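Local coordinates for protein putative citrate lyase, alfa subunit (Streptococcus mutans, PDB 2HJ0) that is of unconfirmed function but is named a putative alpha subunit of citrate lyase, an alpha/beta protein built round two largely parallel beta sheets, at residues D299-F304 against L321-L326; G273-T278 against Q366-V371; A200-I205 against V225-V230; I67-H72 against V164-A169. One frame throughout, in Å; residues are numbered along the deposited sequence.

Contact 1: D299-F304 against L321-L326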
loop_
_atom_site.group_PDB
_atom_site.type_symbol
_atom_site.label_atom_id
_atom_site.label_comp_id
_atom_site.label_asym_id
_atom_site.label_seq_id
_atom_site.Cartn_x
_atom_site.Cartn_y
_atom_site.Cartn_z
ATOM N N ASP A 299 3.860 37.040 -1.481
ATOM C CA ASP A 299 3.132 36.212 -2.425
ATOM C C ASP A 299 3.620 34.783 -2.309
ATOM O O ASP A 299 3.460 33.979 -3.231
ATOM C CB ASP A 299 3.318 36.744 -3.845
ATOM C CG ASP A 299 2.255 36.235 -4.799
ATOM O OD1 ASP A 299 1.064 36.242 -4.409
ATOM O OD2 ASP A 299 2.610 35.840 -5.936
ATOM N N ILE A 300 4.205 34.479 -1.150
ATOM C CA ILE A 300 4.748 33.153 -0.883
ATOM C C ILE A 300 3.649 32.109 -0.721
ATOM O O ILE A 300 2.565 32.384 -0.199
ATOM C CB ILE A 300 5.664 33.133 0.380
ATOM C CG1 ILE A 300 4.831 33.283 1.644
ATOM C CG2 ILE A 300 6.717 34.227 0.294
ATOM C CD1 ILE A 300 4.353 31.971 2.199
ATOM N N LYS A 301 3.947 30.904 -1.187
ATOM C CA LYS A 301 3.010 29.802 -1.116
ATOM C C LYS A 301 3.702 28.566 -0.544
ATOM O O LYS A 301 4.819 28.231 -0.933
ATOM C CB LYS A 301 2.468 29.503 -2.510
ATOM C CG LYS A 301 1.092 28.895 -2.525
ATOM C CD LYS A 301 0.730 28.331 -3.898
ATOM C CE LYS A 301 1.604 27.128 -4.257
ATOM N NZ LYS A 301 1.077 26.347 -5.420
ATOM N N ALA A 302 3.033 27.901 0.389
ATOM C CA ALA A 302 3.576 26.704 1.021
ATOM C C ALA A 302 3.318 25.485 0.133
ATOM O O ALA A 302 2.283 25.408 -0.523
ATOM C CB ALA A 302 2.926 26.508 2.381
ATOM N N ASN A 303 4.255 24.539 0.117
ATOM C CA ASN A 303 4.103 23.323 -0.683
ATOM C C ASN A 303 3.093 22.334 -0.086
ATOM O O ASN A 303 2.323 21.719 -0.819
ATOM C CB ASN A 303 5.451 22.617 -0.867
ATOM C CG ASN A 303 6.097 22.225 0.456
ATOM O OD1 ASN A 303 7.130 21.554 0.477
ATOM N ND2 ASN A 303 5.493 22.645 1.566
ATOM N N PHE A 304 3.103 22.160 1.231
ATOM C CA PHE A 304 2.143 21.258 1.859
ATOM C C PHE A 304 2.003 21.449 3.362
ATOM O O PHE A 304 2.873 22.017 4.017
ATOM C CB PHE A 304 2.488 19.782 1.576
ATOM C CG PHE A 304 3.700 19.284 2.321
ATOM C CD1 PHE A 304 4.972 19.430 1.783
ATOM C CD2 PHE A 304 3.576 18.711 3.579
ATOM C CE1 PHE A 304 6.094 19.016 2.485
ATOM C CE2 PHE A 304 4.701 18.298 4.286
ATOM C CZ PHE A 304 5.955 18.450 3.736
ATOM N N LEU A 321 -3.201 28.727 -1.087
ATOM C CA LEU A 321 -2.037 29.123 -0.307
ATOM C C LEU A 321 -1.115 27.960 0.042
ATOM O O LEU A 321 0.056 28.151 0.378
ATOM C CB LEU A 321 -2.462 29.831 0.967
ATOM C CG LEU A 321 -2.448 31.358 0.879
ATOM C CD1 LEU A 321 -3.519 31.838 -0.089
ATOM C CD2 LEU A 321 -2.696 31.917 2.278
ATOM N N VAL A 322 -1.652 26.753 -0.015
ATOM C CA VAL A 322 -0.868 25.563 0.250
ATOM C C VAL A 322 -1.192 24.598 -0.888
ATOM O O VAL A 322 -2.353 24.261 -1.135
ATOM C CB VAL A 322 -1.201 24.948 1.655
ATOM C CG1 VAL A 322 -2.670 24.579 1.752
ATOM C CG2 VAL A 322 -0.335 23.734 1.907
ATOM N N ASP A 323 -0.152 24.179 -1.593
ATOM C CA ASP A 323 -0.309 23.297 -2.733
ATOM C C ASP A 323 -0.910 21.924 -2.458
ATOM O O ASP A 323 -1.879 21.536 -3.101
ATOM C CB ASP A 323 1.026 23.120 -3.448
ATOM C CG ASP A 323 0.849 22.517 -4.810
ATOM O OD1 ASP A 323 0.212 23.183 -5.658
ATOM O OD2 ASP A 323 1.317 21.380 -5.041
ATOM N N LYS A 324 -0.331 21.182 -1.523
ATOM C CA LYS A 324 -0.841 19.863 -1.202
ATOM C C LYS A 324 -1.038 19.747 0.288
ATOM O O LYS A 324 -0.627 20.615 1.046
ATOM C CB LYS A 324 0.149 18.795 -1.624
ATOM C CG LYS A 324 0.470 18.761 -3.082
ATOM C CD LYS A 324 -0.529 17.922 -3.836
ATOM C CE LYS A 324 -0.088 17.734 -5.267
ATOM N NZ LYS A 324 1.280 17.176 -5.373
ATOM N N ILE A 325 -1.658 18.659 0.712
ATOM C CA ILE A 325 -1.872 18.425 2.131
ATOM C C ILE A 325 -1.878 16.913 2.408
ATOM O O ILE A 325 -2.670 16.156 1.826
ATOM C CB ILE A 325 -3.175 19.111 2.615
ATOM C CG1 ILE A 325 -3.661 18.489 3.906
ATOM C CG2 ILE A 325 -4.259 18.976 1.589
ATOM C CD1 ILE A 325 -4.981 19.080 4.314
ATOM N N LEU A 326 -0.955 16.483 3.271
ATOM C CA LEU A 326 -0.820 15.070 3.648
ATOM C C LEU A 326 -1.586 14.876 4.951
ATOM O O LEU A 326 -1.350 15.582 5.928
ATOM C CB LEU A 326 0.655 14.697 3.817
ATOM C CG LEU A 326 1.533 15.088 2.625
ATOM C CD1 LEU A 326 2.959 14.652 2.884
ATOM C CD2 LEU A 326 1.001 14.457 1.362
#
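Ala302 pairs with Val322 and Phe304 with Lys324 as parallel bridges, the touching parts running within 11° of each other. Ala302 CA is 4.7 Å from Val322 CA, and Phe304 CA is 4.5 Å from Lys324 CA. Ala302 is held through both N and O: its N donates to Leu321 O at 3.0 Å, and Asp323 N reaches its O at 2.9 Å with a fairly straight N-H...O angle of 164°. Both segments then turn a corner at facing residues, Asn303 and Asp323. Past it Lys324 N donates to Asn303 O at 2.8 Å, and with a further backbone bond to Ala305 the doubly bonded residue passes from Ala302 in one strand to Lys324 in the other.

Lys301 lays its CG against the carbonyl of Leu321. A bend at chi3 (67°) turns CE out of the extended line, and NZ comes within 3.3 Å of Asp323 OD1, a salt bridge whose hydrogen bond is weak. Val322 CG2 rests on the backbone of Phe304, 3.5 Å from its CA. Farther along, Phe304 CD2 meets Leu326 CD1 obliquely at 4.2 Å. Helices 282-297 and 311-318 pack against Ala302 and Val322 respectively, whereas Phe304 and Leu326 lie against Pro214 of the second subunit.

Asp323 OD1 also has a long, weak ion pair with Lys345. Two lysines near one partly exposed carboxylate would be expected to favour its ionised form, while the backbone bonds and buried apolar contacts join strands 302-305 and 322-327.

Contact 2: G273-T278 against Q366-V371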
loop_
_atom_site.group_PDB
_atom_site.type_symbol
_atom_site.label_atom_id
_atom_site.label_comp_id
_atom_site.label_asym_id
_atom_site.label_seq_id
_atom_site.Cartn_x
_atom_site.Cartn_y
_atom_site.Cartn_z
ATOM N N GLY A 273 7.280 27.721 -1.169
ATOM C CA GLY A 273 7.352 26.268 -1.055
ATOM C C GLY A 273 7.813 25.664 0.269
ATOM O O GLY A 273 8.468 24.627 0.284
ATOM N N PHE A 274 7.464 26.300 1.383
ATOM C CA PHE A 274 7.865 25.822 2.704
ATOM C C PHE A 274 6.739 24.966 3.271
ATOM O O PHE A 274 5.580 25.180 2.938
ATOM C CB PHE A 274 8.148 27.017 3.627
ATOM C CG PHE A 274 6.911 27.650 4.186
ATOM C CD1 PHE A 274 6.431 27.266 5.433
ATOM C CD2 PHE A 274 6.191 28.586 3.450
ATOM C CE1 PHE A 274 5.247 27.800 5.946
ATOM C CE2 PHE A 274 4.998 29.131 3.951
ATOM C CZ PHE A 274 4.526 28.737 5.201
ATOM N N SER A 275 7.079 24.000 4.119
ATOM C CA SER A 275 6.078 23.113 4.706
ATOM C C SER A 275 5.848 23.443 6.169
ATOM O O SER A 275 6.685 24.080 6.804
ATOM C CB SER A 275 6.526 21.656 4.586
ATOM O OG SER A 275 7.801 21.464 5.179
ATOM N N PHE A 276 4.721 23.000 6.709
ATOM C CA PHE A 276 4.423 23.268 8.101
ATOM C C PHE A 276 3.279 22.420 8.646
ATOM O O PHE A 276 2.485 21.835 7.899
ATOM C CB PHE A 276 4.058 24.738 8.287
ATOM C CG PHE A 276 2.759 25.115 7.643
ATOM C CD1 PHE A 276 2.689 25.359 6.279
ATOM C CD2 PHE A 276 1.593 25.154 8.385
ATOM C CE1 PHE A 276 1.472 25.626 5.669
ATOM C CE2 PHE A 276 0.373 25.422 7.775
ATOM C CZ PHE A 276 0.312 25.657 6.418
ATOM N N GLN A 277 3.200 22.382 9.968
ATOM C CA GLN A 277 2.147 21.667 10.656
ATOM C C GLN A 277 1.742 22.519 11.856
ATOM O O GLN A 277 2.593 22.972 12.617
ATOM C CB GLN A 277 2.633 20.291 11.121
ATOM C CG GLN A 277 1.557 19.487 11.827
ATOM C CD GLN A 277 2.080 18.229 12.477
ATOM O OE1 GLN A 277 2.417 17.249 11.813
ATOM N NE2 GLN A 277 2.159 18.255 13.794
ATOM N N THR A 278 0.441 22.769 11.995
ATOM C CA THR A 278 -0.074 23.554 13.113
ATOM C C THR A 278 -0.970 22.698 13.978
ATOM O O THR A 278 -1.308 21.567 13.626
ATOM C CB THR A 278 -0.895 24.772 12.654
ATOM O OG1 THR A 278 -1.884 24.350 11.709
ATOM C CG2 THR A 278 0.009 25.815 12.022
ATOM N N GLN A 366 10.330 16.075 5.967
ATOM C CA GLN A 366 10.338 17.137 4.989
ATOM C C GLN A 366 9.612 18.339 5.551
ATOM O O GLN A 366 9.312 19.292 4.843
ATOM C CB GLN A 366 9.668 16.665 3.707
ATOM C CG GLN A 366 10.318 15.423 3.129
ATOM C CD GLN A 366 11.792 15.616 2.852
ATOM O OE1 GLN A 366 12.568 14.660 2.883
ATOM N NE2 GLN A 366 12.185 16.854 2.569
ATOM N N LEU A 367 9.353 18.302 6.844
ATOM C CA LEU A 367 8.651 19.383 7.495
ATOM C C LEU A 367 9.606 20.515 7.915
ATOM O O LEU A 367 10.604 20.266 8.589
ATOM C CB LEU A 367 7.926 18.801 8.700
ATOM C CG LEU A 367 6.898 19.649 9.431
ATOM C CD1 LEU A 367 5.800 20.117 8.477
ATOM C CD2 LEU A 367 6.316 18.813 10.561
ATOM N N ASP A 368 9.314 21.754 7.520
ATOM C CA ASP A 368 10.176 22.877 7.899
ATOM C C ASP A 368 9.860 23.416 9.289
ATOM O O ASP A 368 10.760 23.837 10.015
ATOM C CB ASP A 368 10.079 24.047 6.902
ATOM C CG ASP A 368 10.592 23.696 5.522
ATOM O OD1 ASP A 368 11.646 23.013 5.421
ATOM O OD2 ASP A 368 9.944 24.121 4.535
ATOM N N ILE A 369 8.589 23.422 9.666
ATOM C CA ILE A 369 8.255 23.935 10.986
ATOM C C ILE A 369 6.973 23.317 11.546
ATOM O O ILE A 369 6.060 22.967 10.806
ATOM C CB ILE A 369 8.161 25.494 10.945
ATOM C CG1 ILE A 369 8.203 26.052 12.354
ATOM C CG2 ILE A 369 6.873 25.944 10.251
ATOM C CD1 ILE A 369 6.854 26.024 13.054
ATOM N N CYS A 370 6.935 23.149 12.860
ATOM C CA CYS A 370 5.767 22.606 13.513
ATOM C C CYS A 370 5.458 23.455 14.752
ATOM O O CYS A 370 6.364 23.988 15.406
ATOM C CB CYS A 370 5.984 21.135 13.904
ATOM S SG CYS A 370 7.252 20.844 15.208
ATOM N N VAL A 371 4.167 23.580 15.051
ATOM C CA VAL A 371 3.687 24.347 16.190
ATOM C C VAL A 371 3.023 23.362 17.150
ATOM O O VAL A 371 1.979 22.800 16.845
ATOM C CB VAL A 371 2.671 25.412 15.719
ATOM C CG1 VAL A 371 2.259 26.300 16.887
ATOM C CG2 VAL A 371 3.284 26.256 14.595
HETATM O O HOH W 1 9.563 22.777 1.977
#
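Ser275 and Asp368 grip each other through both backbone and side chain. Ser275 OG donates to Gln366 O at 2.7 Å, in the carbonyl plane on a lone pair, and accepts from Asp368 N at 2.8 Å. Its chi1 of 56°, with OG between the backbone N and the carbonyl carbon, places OG between Gln366 O and Asp368 N. In return Ser275 N donates to Asp368 OD2 at 2.9 Å, nearly straight at 163° but arriving from above the carboxylate plane.

Beyond this polar knot the parallel ladder takes over: Gln277 N donates to Ile369 O at 3.0 Å, and Val371 N donates to Gln277 O at 3.0 Å. Two apolar contacts flank it, Phe276 CB on Ile369 CG2 at 3.6 Å and Leu367 CD2 on Gln277 CB at 4.0 Å.

Farther out, a water close to Gly273 O lies 2.9 Å from Asp368 OD2, and Tyr354 OH holds Gln277 OE1. Helix 311-318 covers Phe276, and helix 282-297 covers Phe274 and Thr278. Strands 275-277 and 369-372 are neighbours whose onward connections lead to opposite sides, a topological switch point of the sheet.

OD2 thus takes a backbone N-H and is within bonding distance of a water, while OD1 has a long, weak ion pair with Lys408, surroundings consistent with a charged Asp368 carboxylate.

Contact 3: A200-I205 against V225-V230; sequences ADQVVI and VDYIVV
Val203 and Asp226 carry the polar part of this contact. Val203 O accepts two backbone bonds, from Asp226 N at 2.8 Å and from Tyr227 N at 3.2 Å, a forked pair that marks the one-residue skip in register between Val203-Val225 and Val204-Tyr227. The Asp226 side chain reaches back to the same residue: OD2 takes the N-H of Val203 at 2.7 Å through its anti lone pair, at an N-H...O angle of 161°. A side-chain oxygen thereby does the work of a main-chain carbonyl just before strand 227-230 begins. The same OD2 forms a salt bridge with Lys360 of the second subunit, tying the start of this strand pair to the subunit interface.

Regular backbone bonding follows, with Ile205 N on Tyr227 O at 3.0 Å and Val229 N on Ile205 O at 3.1 Å. These are adjacent parallel strands of an alpha/beta sheet, consistent with a Rossmann-like fold, and their axes cross at -21°.

Apolar contacts divide between the faces. On one, Ile205 and Ile228 lie side by side, CG1 to CG1 at 3.8 Å; chi1 of 78° sets Ile205 CG1 there, leaving its CG2 to meet Val225 CG2 at 3.7 Å, the two side chains crossing at about a right angle. On the other, Val204 CG1 touches Val229 CG1 at 4.2 Å, and helix 52-58 covers both valines through Ala55 and Ile52.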
loop_
_atom_site.group_PDB
_atom_site.type_symbol
_atom_site.label_atom_id
_atom_site.label_comp_id
_atom_site.label_asym_id
_atom_site.label_seq_id
_atom_site.Cartn_x
_atom_site.Cartn_y
_atom_site.Cartn_z
ATOM N N ALA A 200 -0.570 -6.860 10.753
ATOM C CA ALA A 200 -1.281 -7.807 11.601
ATOM C C ALA A 200 -1.451 -9.150 10.895
ATOM O O ALA A 200 -1.518 -9.214 9.660
ATOM C CB ALA A 200 -2.655 -7.238 11.987
ATOM N N ASP A 201 -1.511 -10.225 11.677
ATOM C CA ASP A 201 -1.692 -11.548 11.097
ATOM C C ASP A 201 -3.098 -11.697 10.532
ATOM O O ASP A 201 -3.281 -12.077 9.378
ATOM C CB ASP A 201 -1.426 -12.633 12.136
ATOM C CG ASP A 201 0.047 -12.909 12.307
ATOM O OD1 ASP A 201 0.840 -12.492 11.430
ATOM O OD2 ASP A 201 0.421 -13.554 13.312
ATOM N N GLN A 202 -4.084 -11.402 11.365
ATOM C CA GLN A 202 -5.460 -11.464 10.946
ATOM C C GLN A 202 -6.113 -10.099 11.156
ATOM O O GLN A 202 -5.930 -9.452 12.199
ATOM C CB GLN A 202 -6.201 -12.549 11.719
ATOM C CG GLN A 202 -6.117 -13.880 11.041
ATOM C CD GLN A 202 -7.079 -14.855 11.609
ATOM O OE1 GLN A 202 -6.973 -15.241 12.766
ATOM N NE2 GLN A 202 -8.043 -15.270 10.803
ATOM N N VAL A 203 -6.858 -9.666 10.142
ATOM C CA VAL A 203 -7.545 -8.383 10.169
ATOM C C VAL A 203 -9.051 -8.563 10.031
ATOM O O VAL A 203 -9.529 -9.229 9.113
ATOM C CB VAL A 203 -7.028 -7.458 9.018
ATOM C CG1 VAL A 203 -7.926 -6.235 8.856
ATOM C CG2 VAL A 203 -5.590 -7.022 9.309
ATOM N N VAL A 204 -9.789 -7.971 10.963
ATOM C CA VAL A 204 -11.248 -8.022 10.960
ATOM C C VAL A 204 -11.748 -6.585 10.852
ATOM O O VAL A 204 -11.584 -5.820 11.799
ATOM C CB VAL A 204 -11.791 -8.607 12.283
ATOM C CG1 VAL A 204 -13.297 -8.417 12.359
ATOM C CG2 VAL A 204 -11.461 -10.064 12.379
ATOM N N ILE A 205 -12.325 -6.192 9.719
ATOM C CA ILE A 205 -12.826 -4.825 9.644
ATOM C C ILE A 205 -14.321 -4.863 9.983
ATOM O O ILE A 205 -15.052 -5.737 9.507
ATOM C CB ILE A 205 -12.598 -4.131 8.228
ATOM C CG1 ILE A 205 -13.623 -4.617 7.219
ATOM C CG2 ILE A 205 -11.189 -4.365 7.699
ATOM C CD1 ILE A 205 -14.746 -3.664 7.099
ATOM N N VAL A 225 -7.364 -7.907 4.463
ATOM C CA VAL A 225 -8.489 -8.214 5.333
ATOM C C VAL A 225 -8.873 -9.687 5.356
ATOM O O VAL A 225 -8.828 -10.356 4.335
ATOM C CB VAL A 225 -9.700 -7.353 4.905
ATOM C CG1 VAL A 225 -10.876 -7.589 5.818
ATOM C CG2 VAL A 225 -9.293 -5.878 4.903
ATOM N N ASP A 226 -9.247 -10.202 6.520
ATOM C CA ASP A 226 -9.632 -11.597 6.603
ATOM C C ASP A 226 -11.134 -11.751 6.724
ATOM O O ASP A 226 -11.736 -12.596 6.064
ATOM C CB ASP A 226 -8.932 -12.280 7.791
ATOM C CG ASP A 226 -7.424 -12.357 7.609
ATOM O OD1 ASP A 226 -6.949 -13.227 6.844
ATOM O OD2 ASP A 226 -6.715 -11.527 8.219
ATOM N N TYR A 227 -11.743 -10.918 7.555
ATOM C CA TYR A 227 -13.180 -11.004 7.777
ATOM C C TYR A 227 -13.841 -9.636 7.854
ATOM O O TYR A 227 -13.218 -8.643 8.254
ATOM C CB TYR A 227 -13.449 -11.773 9.075
ATOM C CG TYR A 227 -12.995 -13.213 9.044
ATOM C CD1 TYR A 227 -13.617 -14.136 8.212
ATOM C CD2 TYR A 227 -11.958 -13.664 9.861
ATOM C CE1 TYR A 227 -13.223 -15.481 8.193
ATOM C CE2 TYR A 227 -11.553 -15.017 9.850
ATOM C CZ TYR A 227 -12.200 -15.916 9.010
ATOM O OH TYR A 227 -11.848 -17.242 8.989
ATOM N N ILE A 228 -15.104 -9.592 7.451
ATOM C CA ILE A 228 -15.864 -8.363 7.491
ATOM C C ILE A 228 -17.142 -8.617 8.261
ATOM O O ILE A 228 -17.835 -9.602 8.021
ATOM C CB ILE A 228 -16.244 -7.862 6.097
ATOM C CG1 ILE A 228 -14.991 -7.583 5.272
ATOM C CG2 ILE A 228 -17.062 -6.599 6.223
ATOM C CD1 ILE A 228 -14.362 -8.812 4.662
ATOM N N VAL A 229 -17.438 -7.740 9.207
ATOM C CA VAL A 229 -18.644 -7.881 9.989
ATOM C C VAL A 229 -19.406 -6.577 9.931
ATOM O O VAL A 229 -18.836 -5.500 10.104
ATOM C CB VAL A 229 -18.327 -8.228 11.453
ATOM C CG1 VAL A 229 -17.309 -7.257 11.991
ATOM C CG2 VAL A 229 -19.595 -8.176 12.289
ATOM N N VAL A 230 -20.701 -6.677 9.680
ATOM C CA VAL A 230 -21.548 -5.506 9.602
ATOM C C VAL A 230 -22.319 -5.308 10.899
ATOM O O VAL A 230 -22.846 -6.262 11.446
ATOM C CB VAL A 230 -22.554 -5.658 8.459
ATOM C CG1 VAL A 230 -23.549 -4.519 8.506
ATOM C CG2 VAL A 230 -21.826 -5.673 7.120
#

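Contact 4: I67-H72 against V164-A169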
loop_
_atom_site.group_PDB
_atom_site.type_symbol
_atom_site.label_atom_id
_atom_site.label_comp_id
_atom_site.label_asym_id
_atom_site.label_seq_id
_atom_site.Cartn_x
_atom_site.Cartn_y
_atom_site.Cartn_z
ATOM N N ILE A 67 -4.161 -7.875 20.305
ATOM C CA ILE A 67 -5.115 -7.347 19.358
ATOM C C ILE A 67 -4.944 -5.833 19.287
ATOM O O ILE A 67 -4.419 -5.215 20.216
ATOM C CB ILE A 67 -6.560 -7.698 19.784
ATOM C CG1 ILE A 67 -6.905 -7.020 21.112
ATOM C CG2 ILE A 67 -6.705 -9.203 19.927
ATOM C CD1 ILE A 67 -8.325 -7.309 21.574
ATOM N N SER A 68 -5.388 -5.233 18.184
ATOM C CA SER A 68 -5.276 -3.783 18.004
ATOM C C SER A 68 -6.570 -3.132 17.522
ATOM O O SER A 68 -7.498 -3.811 17.064
ATOM C CB SER A 68 -4.157 -3.465 17.012
ATOM O OG SER A 68 -4.332 -4.172 15.794
ATOM N N PHE A 69 -6.600 -1.803 17.625
ATOM C CA PHE A 69 -7.741 -0.974 17.220
ATOM C C PHE A 69 -7.199 0.404 16.877
ATOM O O PHE A 69 -6.081 0.728 17.258
ATOM C CB PHE A 69 -8.751 -0.789 18.361
ATOM C CG PHE A 69 -9.155 -2.060 19.044
ATOM C CD1 PHE A 69 -8.392 -2.586 20.080
ATOM C CD2 PHE A 69 -10.307 -2.729 18.657
ATOM C CE1 PHE A 69 -8.772 -3.764 20.717
ATOM C CE2 PHE A 69 -10.697 -3.902 19.285
ATOM C CZ PHE A 69 -9.927 -4.419 20.318
ATOM N N HIS A 70 -7.979 1.217 16.163
ATOM C CA HIS A 70 -7.521 2.561 15.849
ATOM C C HIS A 70 -8.445 3.566 16.532
ATOM O O HIS A 70 -9.522 3.198 16.997
ATOM C CB HIS A 70 -7.489 2.799 14.347
ATOM C CG HIS A 70 -8.838 2.902 13.722
ATOM N ND1 HIS A 70 -9.370 1.903 12.937
ATOM C CD2 HIS A 70 -9.787 3.864 13.810
ATOM C CE1 HIS A 70 -10.594 2.239 12.575
ATOM N NE2 HIS A 70 -10.872 3.423 13.093
ATOM N N HIS A 71 -8.027 4.827 16.613
ATOM C CA HIS A 71 -8.848 5.848 17.265
ATOM C C HIS A 71 -9.351 6.973 16.351
ATOM O O HIS A 71 -9.568 8.111 16.808
ATOM C CB HIS A 71 -8.080 6.471 18.438
ATOM C CG HIS A 71 -6.886 7.271 18.026
ATOM N ND1 HIS A 71 -5.757 6.699 17.485
ATOM C CD2 HIS A 71 -6.661 8.607 18.036
ATOM C CE1 HIS A 71 -4.888 7.644 17.176
ATOM N NE2 HIS A 71 -5.413 8.813 17.498
ATOM N N HIS A 72 -9.567 6.672 15.075
ATOM C CA HIS A 72 -10.026 7.721 14.166
ATOM C C HIS A 72 -11.427 8.235 14.468
ATOM O O HIS A 72 -11.789 9.332 14.052
ATOM C CB HIS A 72 -9.928 7.254 12.714
ATOM C CG HIS A 72 -8.552 7.361 12.143
ATOM N ND1 HIS A 72 -7.818 6.261 11.756
ATOM C CD2 HIS A 72 -7.782 8.440 11.874
ATOM C CE1 HIS A 72 -6.655 6.657 11.269
ATOM N NE2 HIS A 72 -6.609 7.976 11.327
ATOM N N VAL A 164 -4.609 -10.184 16.007
ATOM C CA VAL A 164 -5.842 -9.847 15.332
ATOM C C VAL A 164 -6.097 -8.365 15.459
ATOM O O VAL A 164 -6.054 -7.803 16.555
ATOM C CB VAL A 164 -7.045 -10.583 15.939
ATOM C CG1 VAL A 164 -8.311 -10.233 15.170
ATOM C CG2 VAL A 164 -6.807 -12.066 15.916
ATOM N N ALA A 165 -6.369 -7.727 14.330
ATOM C CA ALA A 165 -6.660 -6.306 14.341
ATOM C C ALA A 165 -8.130 -6.103 14.028
ATOM O O ALA A 165 -8.611 -6.513 12.970
ATOM C CB ALA A 165 -5.807 -5.586 13.329
ATOM N N PHE A 166 -8.845 -5.487 14.961
ATOM C CA PHE A 166 -10.252 -5.193 14.761
ATOM C C PHE A 166 -10.320 -3.736 14.354
ATOM O O PHE A 166 -10.196 -2.863 15.204
ATOM C CB PHE A 166 -11.002 -5.422 16.054
ATOM C CG PHE A 166 -10.975 -6.843 16.505
ATOM C CD1 PHE A 166 -11.853 -7.770 15.967
ATOM C CD2 PHE A 166 -10.060 -7.261 17.464
ATOM C CE1 PHE A 166 -11.817 -9.093 16.387
ATOM C CE2 PHE A 166 -10.019 -8.582 17.886
ATOM C CZ PHE A 166 -10.893 -9.497 17.353
ATOM N N LEU A 167 -10.501 -3.483 13.057
ATOM C CA LEU A 167 -10.543 -2.116 12.533
ATOM C C LEU A 167 -11.929 -1.614 12.109
ATOM O O LEU A 167 -12.646 -2.295 11.384
ATOM C CB LEU A 167 -9.596 -1.989 11.332
ATOM C CG LEU A 167 -8.184 -2.550 11.494
ATOM C CD1 LEU A 167 -7.381 -2.329 10.212
ATOM C CD2 LEU A 167 -7.504 -1.871 12.684
ATOM N N GLY A 168 -12.301 -0.413 12.546
ATOM C CA GLY A 168 -13.588 0.122 12.146
ATOM C C GLY A 168 -13.455 0.856 10.821
ATOM O O GLY A 168 -12.491 1.582 10.629
ATOM N N ALA A 169 -14.390 0.650 9.897
ATOM C CA ALA A 169 -14.348 1.330 8.605
ATOM C C ALA A 169 -15.747 1.794 8.245
ATOM O O ALA A 169 -16.695 0.995 8.187
ATOM C CB ALA A 169 -13.824 0.410 7.537
#
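Phe166 meets Phe69 and Ile67 across two parallel strands at a topological switch point, where the connections after strands 66-69 and 164-169 lead to opposite sides of the sheet. Ser68 N donates to Val164 O at 3.1 Å and Phe166 N to Ser68 O at 3.0 Å, which fixes the register from which the Phe166 side chain sets out.

Its CB lies 3.6 Å from Phe69 CE2. Chi1 of -64°, with CG anti to the carbonyl carbon, starts the ring alongside that of Phe69, the two side chains pointing the same way. CG is 4.1 Å and CD2 3.9 Å from Phe69 CE2. The planes are only 20° from parallel, but the rings, slid to a centroid distance of 5.8 Å, barely overlap. One atom farther out, CE2 of Phe166 passes to Ile67, whose CG2 touches it at the ring edge at 3.9 Å. Val164 CG1 sits 3.4 Å above one face of the Phe166 ring, toward its rim. Helix 79-89 packs on this side of the sheet through Leu84 and Val83.

On the other face of the sheet, Ser68 OG packs against the methyl of Ala165 and is hydrogen-bonded to Asp196 OD2 of helix 191-199.

How the contacts relate
Contacts 4, 3, 2 and 1 fall in two pairs, each on its own largely parallel sheet. Contacts 3 and 4, with centres about 9 Å apart, share the first sheet, where strands 202-207 and 164-169 are neighbours; 67-72 with 164-169 closes along the chain before 200-205 with 225-230 opens. Contacts 1 and 2, with centres about 10 Å apart, share the second through strands 302-305 and 275-277, contact 1 being nested inside the loop closed by contact 2. Between the pairs the centres lie about 29 to 37 Å apart without touching. Contacts 3 and 4 both close before contact 2 opens, though late strands 493-498 and 504-511 return to the first sheet. Contacts 1, 2 and 3 also reach the second subunit.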